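Local coordinates for penicillin-binding protein activator LpoA (Escherichia coli, PDB 6DR3), which regulates peptidoglycan synthesis, being essential for the function of the penicillin-binding protein PBP1a, whose transpeptidase activity it stimulates in vitro, at residues 120-132 / 163-175. Sequence-based numbering, arbitrary orientation.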
loop_
_atom_site.group_PDB
_atom_site.type_symbol
_atom_site.label_atom_id
_atom_site.label_comp_id
_atom_site.label_asym_id
_atom_site.label_seq_id
_atom_site.Cartn_x
_atom_site.Cartn_y
_atom_site.Cartn_z
ATOM N N ARG A 120 -1.661 9.377 9.556
ATOM C CA ARG A 120 -0.912 10.075 10.592
ATOM C C ARG A 120 0.567 10.101 10.221
ATOM O O ARG A 120 1.225 9.051 10.233
ATOM C CB ARG A 120 -1.119 9.401 11.949
ATOM C CG ARG A 120 -2.533 9.555 12.485
ATOM C CD ARG A 120 -2.781 8.686 13.706
ATOM N NE ARG A 120 -4.141 8.844 14.214
ATOM C CZ ARG A 120 -4.678 8.097 15.173
ATOM N NH1 ARG A 120 -3.975 7.124 15.739
ATOM N NH2 ARG A 120 -5.924 8.321 15.567
ATOM N N PRO A 121 1.127 11.262 9.879
ATOM C CA PRO A 121 2.532 11.293 9.440
ATOM C C PRO A 121 3.476 10.848 10.545
ATOM O O PRO A 121 3.504 11.420 11.637
ATOM C CB PRO A 121 2.751 12.761 9.055
ATOM C CG PRO A 121 1.703 13.516 9.791
ATOM C CD PRO A 121 0.521 12.606 9.861
ATOM N N SER A 122 4.252 9.811 10.248
ATOM C CA SER A 122 5.290 9.328 11.147
ATOM C C SER A 122 6.313 8.581 10.307
ATOM O O SER A 122 6.109 8.339 9.115
ATOM C CB SER A 122 4.712 8.432 12.246
ATOM O OG SER A 122 4.225 7.216 11.708
ATOM N N ILE A 123 7.431 8.224 10.941
ATOM C CA ILE A 123 8.461 7.480 10.225
ATOM C C ILE A 123 7.938 6.108 9.824
ATOM O O ILE A 123 8.341 5.557 8.793
ATOM C CB ILE A 123 9.741 7.378 11.078
ATOM C CG1 ILE A 123 10.892 6.828 10.232
ATOM C CG2 ILE A 123 9.498 6.514 12.317
ATOM C CD1 ILE A 123 12.251 6.961 10.886
ATOM N N ASP A 124 7.027 5.542 10.618
ATOM C CA ASP A 124 6.458 4.242 10.279
ATOM C C ASP A 124 5.646 4.318 8.993
ATOM O O ASP A 124 5.746 3.435 8.133
ATOM C CB ASP A 124 5.588 3.738 11.431
ATOM C CG ASP A 124 6.320 3.741 12.760
ATOM O OD1 ASP A 124 6.541 4.838 13.318
ATOM O OD2 ASP A 124 6.674 2.648 13.246
ATOM N N LEU A 125 4.837 5.369 8.841
ATOM C CA LEU A 125 4.029 5.506 7.632
ATOM C C LEU A 125 4.905 5.726 6.408
ATOM O O LEU A 125 4.655 5.142 5.347
ATOM C CB LEU A 125 3.034 6.657 7.789
ATOM C CG LEU A 125 2.183 6.971 6.555
ATOM C CD1 LEU A 125 1.358 5.760 6.132
ATOM C CD2 LEU A 125 1.285 8.165 6.820
ATOM N N LEU A 126 5.931 6.571 6.534
ATOM C CA LEU A 126 6.843 6.799 5.419
ATOM C C LEU A 126 7.497 5.495 4.980
ATOM O O LEU A 126 7.553 5.187 3.785
ATOM C CB LEU A 126 7.901 7.832 5.814
ATOM C CG LEU A 126 7.375 9.241 6.106
ATOM C CD1 LEU A 126 8.478 10.127 6.658
ATOM C CD2 LEU A 126 6.766 9.869 4.861
ATOM N N ARG A 127 7.986 4.707 5.940
ATOM C CA ARG A 127 8.623 3.438 5.603
ATOM C C ARG A 127 7.651 2.501 4.900
ATOM O O ARG A 127 8.035 1.775 3.975
ATOM C CB ARG A 127 9.179 2.778 6.865
ATOM C CG ARG A 127 10.424 3.445 7.433
ATOM C CD ARG A 127 11.032 2.597 8.542
ATOM N NE ARG A 127 12.354 3.072 8.953
ATOM C CZ ARG A 127 12.654 3.588 10.147
ATOM N NH1 ARG A 127 11.736 3.709 11.099
ATOM N NH2 ARG A 127 13.897 3.982 10.393
ATOM N N ALA A 128 6.385 2.499 5.322
ATOM C CA ALA A 128 5.401 1.617 4.700
ATOM C C ALA A 128 5.114 2.050 3.267
ATOM O O ALA A 128 5.053 1.215 2.355
ATOM C CB ALA A 128 4.116 1.599 5.527
ATOM N N LEU A 129 4.931 3.353 3.049
ATOM C CA LEU A 129 4.742 3.855 1.693
ATOM C C LEU A 129 5.957 3.557 0.825
ATOM O O LEU A 129 5.817 3.168 -0.341
ATOM C CB LEU A 129 4.471 5.359 1.728
ATOM C CG LEU A 129 3.105 5.777 2.268
ATOM C CD1 LEU A 129 3.117 7.245 2.653
ATOM C CD2 LEU A 129 2.024 5.506 1.236
ATOM N N ILE A 130 7.158 3.730 1.382
ATOM C CA ILE A 130 8.379 3.510 0.613
ATOM C C ILE A 130 8.551 2.030 0.294
ATOM O O ILE A 130 8.988 1.666 -0.805
ATOM C CB ILE A 130 9.589 4.079 1.379
ATOM C CG1 ILE A 130 9.513 5.607 1.407
ATOM C CG2 ILE A 130 10.907 3.629 0.744
ATOM C CD1 ILE A 130 10.463 6.256 2.389
ATOM N N ALA A 131 8.217 1.153 1.244
ATOM C CA ALA A 131 8.342 -0.279 0.996
ATOM C C ALA A 131 7.331 -0.759 -0.039
ATOM O O ALA A 131 7.606 -1.712 -0.777
ATOM C CB ALA A 131 8.167 -1.054 2.301
ATOM N N GLN A 132 6.165 -0.115 -0.111
ATOM C CA GLN A 132 5.124 -0.536 -1.042
ATOM C C GLN A 132 5.371 -0.036 -2.459
ATOM O O GLN A 132 5.030 -0.731 -3.421
ATOM C CB GLN A 132 3.762 -0.037 -0.560
ATOM C CG GLN A 132 2.575 -0.568 -1.362
ATOM C CD GLN A 132 1.317 0.250 -1.141
ATOM O OE1 GLN A 132 1.334 1.475 -1.263
ATOM N NE2 GLN A 132 0.218 -0.425 -0.812
ATOM N N LEU A 163 13.574 12.967 13.358
ATOM C CA LEU A 163 13.543 11.681 12.678
ATOM C C LEU A 163 14.940 11.075 12.617
ATOM O O LEU A 163 15.925 11.765 12.338
ATOM C CB LEU A 163 12.979 11.838 11.266
ATOM C CG LEU A 163 11.498 12.207 11.160
ATOM C CD1 LEU A 163 11.123 12.467 9.707
ATOM C CD2 LEU A 163 10.619 11.113 11.744
ATOM N N VAL A 164 15.018 9.774 12.882
ATOM C CA VAL A 164 16.272 9.028 12.860
ATOM C C VAL A 164 16.118 7.896 11.855
ATOM O O VAL A 164 15.266 7.015 12.031
ATOM C CB VAL A 164 16.637 8.479 14.250
ATOM C CG1 VAL A 164 18.070 7.961 14.259
ATOM C CG2 VAL A 164 16.443 9.547 15.322
ATOM N N ILE A 165 16.934 7.920 10.805
ATOM C CA ILE A 165 16.861 6.928 9.742
ATOM C C ILE A 165 18.121 6.073 9.773
ATOM O O ILE A 165 19.152 6.448 10.339
ATOM C CB ILE A 165 16.668 7.581 8.357
ATOM C CG1 ILE A 165 17.870 8.463 7.994
ATOM C CG2 ILE A 165 15.378 8.394 8.344
ATOM C CD1 ILE A 165 17.831 9.004 6.577
ATOM N N ASN A 166 18.025 4.903 9.152
ATOM C CA ASN A 166 19.142 3.977 9.065
ATOM C C ASN A 166 19.994 4.287 7.838
ATOM O O ASN A 166 19.548 4.928 6.883
ATOM C CB ASN A 166 18.636 2.536 9.014
ATOM C CG ASN A 166 17.847 2.154 10.253
ATOM O OD1 ASN A 166 18.216 2.510 11.371
ATOM N ND2 ASN A 166 16.750 1.431 10.057
ATOM N N ALA A 167 21.243 3.815 7.876
ATOM C CA ALA A 167 22.199 4.155 6.827
ATOM C C ALA A 167 21.754 3.643 5.463
ATOM O O ALA A 167 22.066 4.261 4.439
ATOM C CB ALA A 167 23.578 3.595 7.176
ATOM N N ASP A 168 21.025 2.530 5.424
ATOM C CA ASP A 168 20.632 1.904 4.168
ATOM C C ASP A 168 19.279 2.390 3.654
ATOM O O ASP A 168 18.745 1.798 2.709
ATOM C CB ASP A 168 20.608 0.381 4.329
ATOM C CG ASP A 168 19.594 -0.086 5.358
ATOM O OD1 ASP A 168 18.932 0.769 5.983
ATOM O OD2 ASP A 168 19.461 -1.313 5.540
ATOM N N GLU A 169 18.718 3.443 4.243
ATOM C CA GLU A 169 17.435 3.988 3.796
ATOM C C GLU A 169 17.679 5.207 2.907
ATOM O O GLU A 169 17.386 6.351 3.261
ATOM C CB GLU A 169 16.562 4.337 4.998
ATOM C CG GLU A 169 16.042 3.134 5.763
ATOM C CD GLU A 169 15.171 3.526 6.940
ATOM O OE1 GLU A 169 15.709 4.055 7.934
ATOM O OE2 GLU A 169 13.943 3.316 6.866
ATOM N N ASN A 170 18.229 4.937 1.720
ATOM C CA ASN A 170 18.594 6.025 0.818
ATOM C C ASN A 170 17.369 6.674 0.188
ATOM O O ASN A 170 17.398 7.868 -0.127
ATOM C CB ASN A 170 19.538 5.523 -0.274
ATOM C CG ASN A 170 20.307 6.654 -0.943
ATOM O OD1 ASN A 170 20.720 7.613 -0.286
ATOM N ND2 ASN A 170 20.493 6.553 -2.253
ATOM N N ILE A 171 16.292 5.916 -0.016
ATOM C CA ILE A 171 15.076 6.506 -0.568
ATOM C C ILE A 171 14.433 7.437 0.455
ATOM O O ILE A 171 14.047 8.567 0.135
ATOM C CB ILE A 171 14.106 5.406 -1.037
ATOM C CG1 ILE A 171 14.664 4.731 -2.297
ATOM C CG2 ILE A 171 12.707 5.986 -1.304
ATOM C CD1 ILE A 171 13.824 3.578 -2.828
ATOM N N LEU A 172 14.317 6.980 1.704
ATOM C CA LEU A 172 13.784 7.841 2.753
ATOM C C LEU A 172 14.664 9.068 2.947
ATOM O O LEU A 172 14.157 10.184 3.109
ATOM C CB LEU A 172 13.654 7.058 4.060
ATOM C CG LEU A 172 13.123 7.835 5.268
ATOM C CD1 LEU A 172 11.756 8.439 4.980
ATOM C CD2 LEU A 172 13.063 6.931 6.488
ATOM N N GLN A 173 15.987 8.885 2.930
ATOM C CA GLN A 173 16.884 10.030 3.028
ATOM C C GLN A 173 16.625 11.022 1.903
ATOM O O GLN A 173 16.611 12.236 2.127
ATOM C CB GLN A 173 18.341 9.565 3.003
ATOM C CG GLN A 173 19.343 10.687 3.246
ATOM C CD GLN A 173 20.784 10.245 3.084
ATOM O OE1 GLN A 173 21.069 9.220 2.464
ATOM N NE2 GLN A 173 21.705 11.022 3.645
ATOM N N GLY A 174 16.418 10.521 0.684
ATOM C CA GLY A 174 16.104 11.407 -0.425
ATOM C C GLY A 174 14.797 12.147 -0.222
ATOM O O GLY A 174 14.690 13.334 -0.535
ATOM N N TRP A 175 13.781 11.455 0.302
ATOM C CA TRP A 175 12.507 12.109 0.580
ATOM C C TRP A 175 12.670 13.206 1.622
ATOM O O TRP A 175 12.111 14.298 1.477
ATOM C CB TRP A 175 11.476 11.084 1.049
ATOM C CG TRP A 175 10.788 10.349 -0.061
ATOM C CD1 TRP A 175 10.830 9.005 -0.305
ATOM C CD2 TRP A 175 9.951 10.914 -1.076
ATOM N NE1 TRP A 175 10.069 8.700 -1.406
ATOM C CE2 TRP A 175 9.518 9.854 -1.899
ATOM C CE3 TRP A 175 9.523 12.212 -1.369
ATOM C CZ2 TRP A 175 8.682 10.053 -2.995
ATOM C CZ3 TRP A 175 8.692 12.407 -2.457
ATOM C CH2 TRP A 175 8.281 11.335 -3.256
#
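Two helices of the TPR-like amino-terminal domain of LpoA meet where Ile123, Arg127 and Ile130, one turn apart on helix 123-132, face the loop 163-169 and the first turns of helix 170-185. Arg127 and Glu169 form a side-on, two-nitrogen salt bridge: NE reaches OE2 at 2.6 Å and NH2 reaches OE1 at 3.1 Å. Arg127 meets both oxygens on their syn side, somewhat out of the carboxylate plane, though guanidinium and carboxylate lie only 7° from coplanar. An arginine suits this place because its chain, extended from CG to NE, carries the guanidinium out to the carboxylate, where NE and NH2 present neighbouring N-H groups, one for each oxygen. Glu169, at the N-cap position of its helix, is positioned in turn by its own loop: the anti lone pair of OE1 takes the backbone N of Asn166 at 2.8 Å, and three bonds on the two oxygens restrict the carboxylate's rotation. Ile123 CG1, from the preceding turn of the same helix, lies over one guanidinium face, offset toward its rim.

In this all-helical fold, whose helices stack in TPR-like fashion, the axes of 123-132 and 170-175 run at 118° to each other. Isoleucine's two branches let Ile130 touch two places. Its CD1 packs at 3.6 Å on CD1 of Leu172, the two side chains crossing at about a right angle, and also touches CD1 of Trp175. With CG1 beside the backbone N (chi1 -69°), Ile130 sends its other branch, CG2, to CG2 of Ile171 at 3.6 Å. Leu126 adds CB against Leu172 CD1, while Ile123 CB meets Leu163 CD2 at 3.9 Å. Helix 138-153 packs on Trp175 through Ile145, Thr148 and Leu152.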